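Local coordinates for protein FI20010p1 (Drosophila melanogaster, PDB 7CFB) that probably acts as a scaffold in the piRNA amplification complex, taking part in gene silencing through Tudor domains such as the ligand-free extended one described here, at residues A125-I128 and D129-E132; I166-M169 and H170-V173; M218-L221 and N222-E226. All blocks are in the same frame, centred on the assembly; numbering follows the deposited sequence.

Contact 1 (A125-I128 and D129-E132); sequences AYLI and DFGE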
# COMPACT_ATOMS: atom_id res chain seq x y z
N ALA A 125 3.94 4.90 9.51
CA ALA A 125 4.36 4.55 8.14
C ALA A 125 3.15 4.24 7.27
O ALA A 125 2.15 3.83 7.78
CB ALA A 125 5.29 3.38 8.20
N TYR A 126 3.31 4.43 5.97
CA TYR A 126 2.23 4.17 5.01
C TYR A 126 2.66 3.15 3.96
O TYR A 126 3.65 3.31 3.34
CB TYR A 126 1.80 5.49 4.38
CG TYR A 126 0.68 5.41 3.38
CD1 TYR A 126 -0.50 4.78 3.70
CD2 TYR A 126 0.80 5.95 2.13
CE1 TYR A 126 -1.55 4.71 2.81
CE2 TYR A 126 -0.23 5.86 1.21
CZ TYR A 126 -1.41 5.25 1.56
OH TYR A 126 -2.44 5.15 0.70
N LEU A 127 1.85 2.13 3.78
CA LEU A 127 2.09 1.11 2.74
C LEU A 127 1.39 1.64 1.49
O LEU A 127 0.23 1.42 1.34
CB LEU A 127 1.54 -0.23 3.24
CG LEU A 127 2.11 -0.72 4.56
CD1 LEU A 127 1.82 -2.17 4.76
CD2 LEU A 127 3.59 -0.49 4.64
N ILE A 128 2.17 2.27 0.63
CA ILE A 128 1.66 3.03 -0.55
C ILE A 128 0.87 2.14 -1.51
O ILE A 128 -0.01 2.64 -2.13
CB ILE A 128 2.77 3.86 -1.22
CG1 ILE A 128 3.77 3.01 -1.99
CG2 ILE A 128 3.44 4.77 -0.22
CD1 ILE A 128 4.79 3.79 -2.75
N ASP A 129 1.26 0.89 -1.67
CA ASP A 129 0.57 -0.02 -2.61
C ASP A 129 -0.68 -0.66 -2.00
O ASP A 129 -1.48 -1.10 -2.77
CB ASP A 129 1.55 -0.98 -3.27
CG ASP A 129 2.66 -0.26 -4.00
OD1 ASP A 129 2.38 0.76 -4.56
OD2 ASP A 129 3.76 -0.70 -3.94
N PHE A 130 -0.77 -0.73 -0.67
CA PHE A 130 -1.92 -1.37 0.01
C PHE A 130 -2.90 -0.37 0.63
O PHE A 130 -3.98 -0.77 0.96
CB PHE A 130 -1.46 -2.30 1.14
CG PHE A 130 -0.54 -3.42 0.74
CD1 PHE A 130 -0.33 -3.75 -0.58
CD2 PHE A 130 0.13 -4.14 1.70
CE1 PHE A 130 0.53 -4.77 -0.93
CE2 PHE A 130 0.98 -5.18 1.36
CZ PHE A 130 1.17 -5.49 0.04
N GLY A 131 -2.55 0.90 0.70
CA GLY A 131 -3.42 1.89 1.34
C GLY A 131 -3.57 1.68 2.83
O GLY A 131 -4.59 2.02 3.33
N GLU A 132 -2.53 1.19 3.49
CA GLU A 132 -2.64 0.91 4.95
C GLU A 132 -1.63 1.73 5.75
O GLU A 132 -0.47 1.85 5.30
CB GLU A 132 -2.29 -0.55 5.23
CG GLU A 132 -3.34 -1.51 4.74
CD GLU A 132 -2.91 -2.93 5.05
OE1 GLU A 132 -1.78 -3.12 5.55
OE2 GLU A 132 -3.71 -3.86 4.78

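Contact 2 (I166-M169 and H170-V173); sequences IANM and HCFV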
# COMPACT_ATOMS: atom_id res chain seq x y z
N ILE A 166 -20.16 -1.75 3.27
CA ILE A 166 -18.70 -1.64 3.45
C ILE A 166 -18.22 -2.83 4.26
O ILE A 166 -17.20 -3.38 3.90
CB ILE A 166 -18.39 -0.33 4.17
CG1 ILE A 166 -18.98 0.85 3.40
CG2 ILE A 166 -16.91 -0.18 4.39
CD1 ILE A 166 -20.49 0.95 3.54
N ALA A 167 -18.95 -3.21 5.29
CA ALA A 167 -18.50 -4.35 6.11
C ALA A 167 -18.42 -5.60 5.24
O ALA A 167 -17.47 -6.34 5.35
CB ALA A 167 -19.45 -4.54 7.26
N ASN A 168 -19.41 -5.82 4.40
CA ASN A 168 -19.41 -6.99 3.49
C ASN A 168 -18.28 -6.88 2.48
O ASN A 168 -17.68 -7.88 2.17
CB ASN A 168 -20.77 -7.27 2.85
CG ASN A 168 -20.76 -8.63 2.19
OD1 ASN A 168 -20.12 -9.55 2.69
ND2 ASN A 168 -21.42 -8.76 1.06
N MET A 169 -17.96 -5.66 2.04
CA MET A 169 -16.90 -5.35 1.07
C MET A 169 -15.53 -5.76 1.62
O MET A 169 -14.72 -6.20 0.86
CB MET A 169 -16.91 -3.88 0.69
CG MET A 169 -18.08 -3.48 -0.16
SD MET A 169 -18.35 -4.49 -1.59
CE MET A 169 -16.89 -4.06 -2.53
N HIS A 170 -15.34 -5.69 2.94
CA HIS A 170 -14.08 -6.04 3.64
C HIS A 170 -13.66 -7.48 3.35
O HIS A 170 -12.48 -7.70 3.29
CB HIS A 170 -14.20 -5.78 5.14
CG HIS A 170 -12.90 -5.96 5.82
ND1 HIS A 170 -12.40 -7.19 6.12
CD2 HIS A 170 -11.96 -5.08 6.21
CE1 HIS A 170 -11.23 -7.06 6.68
NE2 HIS A 170 -10.94 -5.79 6.75
N CYS A 171 -14.62 -8.38 3.13
CA CYS A 171 -14.29 -9.81 2.85
C CYS A 171 -13.71 -9.96 1.43
O CYS A 171 -13.00 -10.95 1.18
CB CYS A 171 -15.52 -10.69 2.99
SG CYS A 171 -16.77 -10.00 4.10
N PHE A 172 -14.02 -9.00 0.55
CA PHE A 172 -13.56 -9.00 -0.86
C PHE A 172 -12.21 -8.30 -1.04
O PHE A 172 -11.83 -8.05 -2.17
CB PHE A 172 -14.65 -8.46 -1.78
CG PHE A 172 -15.75 -9.46 -1.94
CD1 PHE A 172 -15.47 -10.73 -2.41
CD2 PHE A 172 -17.03 -9.18 -1.50
CE1 PHE A 172 -16.47 -11.67 -2.53
CE2 PHE A 172 -18.02 -10.14 -1.61
CZ PHE A 172 -17.74 -11.38 -2.12
N VAL A 173 -11.51 -7.99 0.04
CA VAL A 173 -10.15 -7.37 -0.06
C VAL A 173 -9.21 -8.38 -0.73
O VAL A 173 -9.34 -9.57 -0.49
CB VAL A 173 -9.65 -6.88 1.31
CG1 VAL A 173 -8.18 -6.51 1.33
CG2 VAL A 173 -10.44 -5.70 1.81

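Contact 3 (M218-L221 and N222-E226); sequences MAML and NEIDE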
# COMPACT_ATOMS: atom_id res chain seq x y z
N MET A 218 -3.27 -13.32 -10.00
CA MET A 218 -4.06 -13.98 -8.93
C MET A 218 -3.12 -14.63 -7.92
O MET A 218 -3.43 -14.63 -6.74
CB MET A 218 -5.03 -15.00 -9.51
CG MET A 218 -6.03 -14.38 -10.44
SD MET A 218 -7.29 -13.46 -9.55
CE MET A 218 -8.17 -14.80 -8.76
N ALA A 219 -2.02 -15.21 -8.39
CA ALA A 219 -1.05 -15.82 -7.48
C ALA A 219 -0.46 -14.75 -6.57
O ALA A 219 -0.32 -14.98 -5.39
CB ALA A 219 0.02 -16.51 -8.27
N MET A 220 -0.16 -13.59 -7.13
CA MET A 220 0.39 -12.51 -6.29
C MET A 220 -0.64 -12.08 -5.25
O MET A 220 -0.27 -11.85 -4.14
CB MET A 220 0.76 -11.31 -7.15
CG MET A 220 1.43 -10.29 -6.35
SD MET A 220 1.55 -8.81 -7.24
CE MET A 220 -0.15 -8.30 -7.40
N LEU A 221 -1.91 -12.01 -5.62
CA LEU A 221 -2.95 -11.58 -4.66
C LEU A 221 -3.06 -12.58 -3.50
O LEU A 221 -3.30 -12.13 -2.41
CB LEU A 221 -4.26 -11.33 -5.40
CG LEU A 221 -4.32 -10.02 -6.18
CD1 LEU A 221 -5.76 -9.66 -6.45
CD2 LEU A 221 -3.62 -8.91 -5.43
N ASN A 222 -2.91 -13.87 -3.76
CA ASN A 222 -2.91 -14.87 -2.68
C ASN A 222 -1.72 -14.60 -1.75
O ASN A 222 -1.90 -14.66 -0.57
CB ASN A 222 -2.85 -16.29 -3.23
CG ASN A 222 -4.14 -16.70 -3.91
OD1 ASN A 222 -5.20 -16.15 -3.61
ND2 ASN A 222 -4.07 -17.66 -4.81
N GLU A 223 -0.56 -14.28 -2.29
CA GLU A 223 0.64 -13.98 -1.47
C GLU A 223 0.38 -12.72 -0.63
O GLU A 223 0.82 -12.66 0.50
CB GLU A 223 1.88 -13.88 -2.36
CG GLU A 223 2.86 -15.03 -2.19
CD GLU A 223 4.28 -14.75 -2.66
OE1 GLU A 223 5.18 -14.57 -1.82
OE2 GLU A 223 4.49 -14.72 -3.85
N ILE A 224 -0.27 -11.72 -1.22
CA ILE A 224 -0.58 -10.47 -0.48
C ILE A 224 -1.57 -10.77 0.64
O ILE A 224 -1.35 -10.33 1.74
CB ILE A 224 -1.07 -9.34 -1.40
CG1 ILE A 224 -0.00 -8.95 -2.42
CG2 ILE A 224 -1.51 -8.15 -0.58
CD1 ILE A 224 -0.39 -7.84 -3.34
N ASP A 225 -2.57 -11.57 0.34
CA ASP A 225 -3.66 -11.85 1.31
C ASP A 225 -3.11 -12.54 2.55
O ASP A 225 -3.61 -12.25 3.61
CB ASP A 225 -4.87 -12.49 0.64
CG ASP A 225 -6.12 -12.41 1.48
OD1 ASP A 225 -6.53 -11.31 1.80
OD2 ASP A 225 -6.64 -13.44 1.82
N GLU A 226 -2.14 -13.43 2.42
CA GLU A 226 -1.57 -14.09 3.62
C GLU A 226 -0.91 -13.05 4.53
O GLU A 226 -1.06 -13.17 5.72
CB GLU A 226 -0.72 -15.28 3.21
CG GLU A 226 -1.48 -16.15 2.25
CD GLU A 226 -1.29 -17.64 2.40
OE1 GLU A 226 -0.67 -18.24 1.51
OE2 GLU A 226 -1.74 -18.17 3.42

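Contact 1 (A125-I128 and D129-E132)
Tyr126 overlaps the backbone of Gly131 and Glu132 obliquely: CD1 stands 3.3 Å from Glu132 O, and OH reaches to 3.5 Å from the CA of Gly131. With CG anti to the backbone N (chi1 -179°), the ring is directed toward the turn, where it also stacks on His133. Replacing Tyr126 by an alanine would probably strip this cover from Gly131 and leave His133 without its ring partner. The backbone closes the turn. Leu127 N donates an almost straight bond to Glu132 O (2.8 Å, 176° at the hydrogen), while Leu127 O takes Phe130 N at 3.1 Å, from above the carbonyl plane, and a weak bond from Gly131 N. The side chain of Leu127 slants past two neighbours, its CD1 lying 4.0 Å from Phe130 CD2 and 3.8 Å from Glu132 OE1, an oxygen that pairs with Lys233. Ile128 and Asp129 run side by side in the same direction, and the buried Asp129 carboxylate is satisfied by a salt bridge to Arg111 and by the backbone N of Gln155. Gly131, at positive phi, and Glu132 both face Leu127, which makes a G1 beta bulge. The bulge closes the hairpin between strands 123-127 and 132-136, and the Asp129-Phe130-Gly131 triplet of the turn recalls the Asp-aromatic-Gly often found at this place in Tudor domains.

Contact 2 (I166-M169 and H170-V173)
His170 N is shared by two backbone carbonyls, Ile166 O at 3.1 Å and Ala167 O at 3.3 Å; it lies fairly close to the plane of the first and well above that of the second. From here the spacing of the backbone hydrogen bonds changes, and the next two donors reach back three residues: Cys171 N bonds to Asn168 O at 3.2 Å and Phe172 N to Met169 O at 2.9 Å, each again from above the carbonyl plane. The CB of Phe172 also rests 3.5 Å from Met169 O, carbon against carbonyl oxygen.

Polar side-chain contacts gather at Asn168. Its CG, anti to the backbone N (chi1 -168°), swings the amide toward the following turn, and OD1 comes within 3.7 Å of Cys171 SG, while the same sulfur lies 3.0 Å from Asn168 O.

Apolar packing is directed outward, to strand 49-57: the bent chain of Met169 leads off to Leu54, and Ile166 and Val173 meet Val57. A short helix in the link from strand 157-161 to strand 176-184, set against the five-stranded sheet, is consistent with the OB-like, staphylococcal nuclease-like half of an extended Tudor domain.

Contact 3 (M218-L221 and N222-E226)
Met220 O accepts Ile224 N at 2.9 Å, in the carbonyl plane and with 154° at the hydrogen, and the CG1 of Ile224 packs against the same oxygen at 3.4 Å. Three more bonds repeat this i to i-4 pattern: Asn222 N to Met218 O, Glu223 N to Ala219 O, and Asp225 N to Leu221 O, the last also 2.9 Å long; the donors of all three are tilted somewhat from the carbonyl planes. On the apolar flank Met220 and Ile224 lie alongside one another and point the same way. A bend at the end of the methionine (chi3 67°) sets its CE 4.1 Å from Ile224 CD1. Leu221 meets Ile224 CD1 at a slant, its CD2 4.0 Å from that atom. Leu80 covers both Met220 and Ile224 from helix 74-80, while Leu221 rests on Tyr176 of strand 176-184. Elsewhere round the helix Asn222 curls back along its own turn, its ND2 3.6 Å from Met218 O, and Asp225 directs its carboxylate away from 218-221, where OD1 is hydrogen-bonded to Asn174. The distribution implies an amphipathic helix: Met220, Leu221 and Ile224 make its buried apolar stripe, and Asn222, Glu223 and Asp225 put polar groups where the helix is wholly or partly open to solvent.

Overall arrangement
Contact 1 is the core site, close to the centre of the chain; contact 3 is partly buried and contact 2 lies at the surface, its centre about 17 Å from that of the chain. Each belongs to a different element: a hairpin turn of the antiparallel Tudor sheet, a short helix beside the five-stranded sheet, and the helix 215-228. Contact 3 touches both others, through Phe130 CZ against Ile224 CG2 (3.8 Å) and, more loosely, at Val173 and Asp225, whereas contacts 1 and 2 do not meet. Regular helical bonding in 218-226 contrasts with the mixed spacing of 166-173, and contact 1 alone combines strand pairing with acidic side chains, one of them buried, whose salt-bridge partners lie outside its segments.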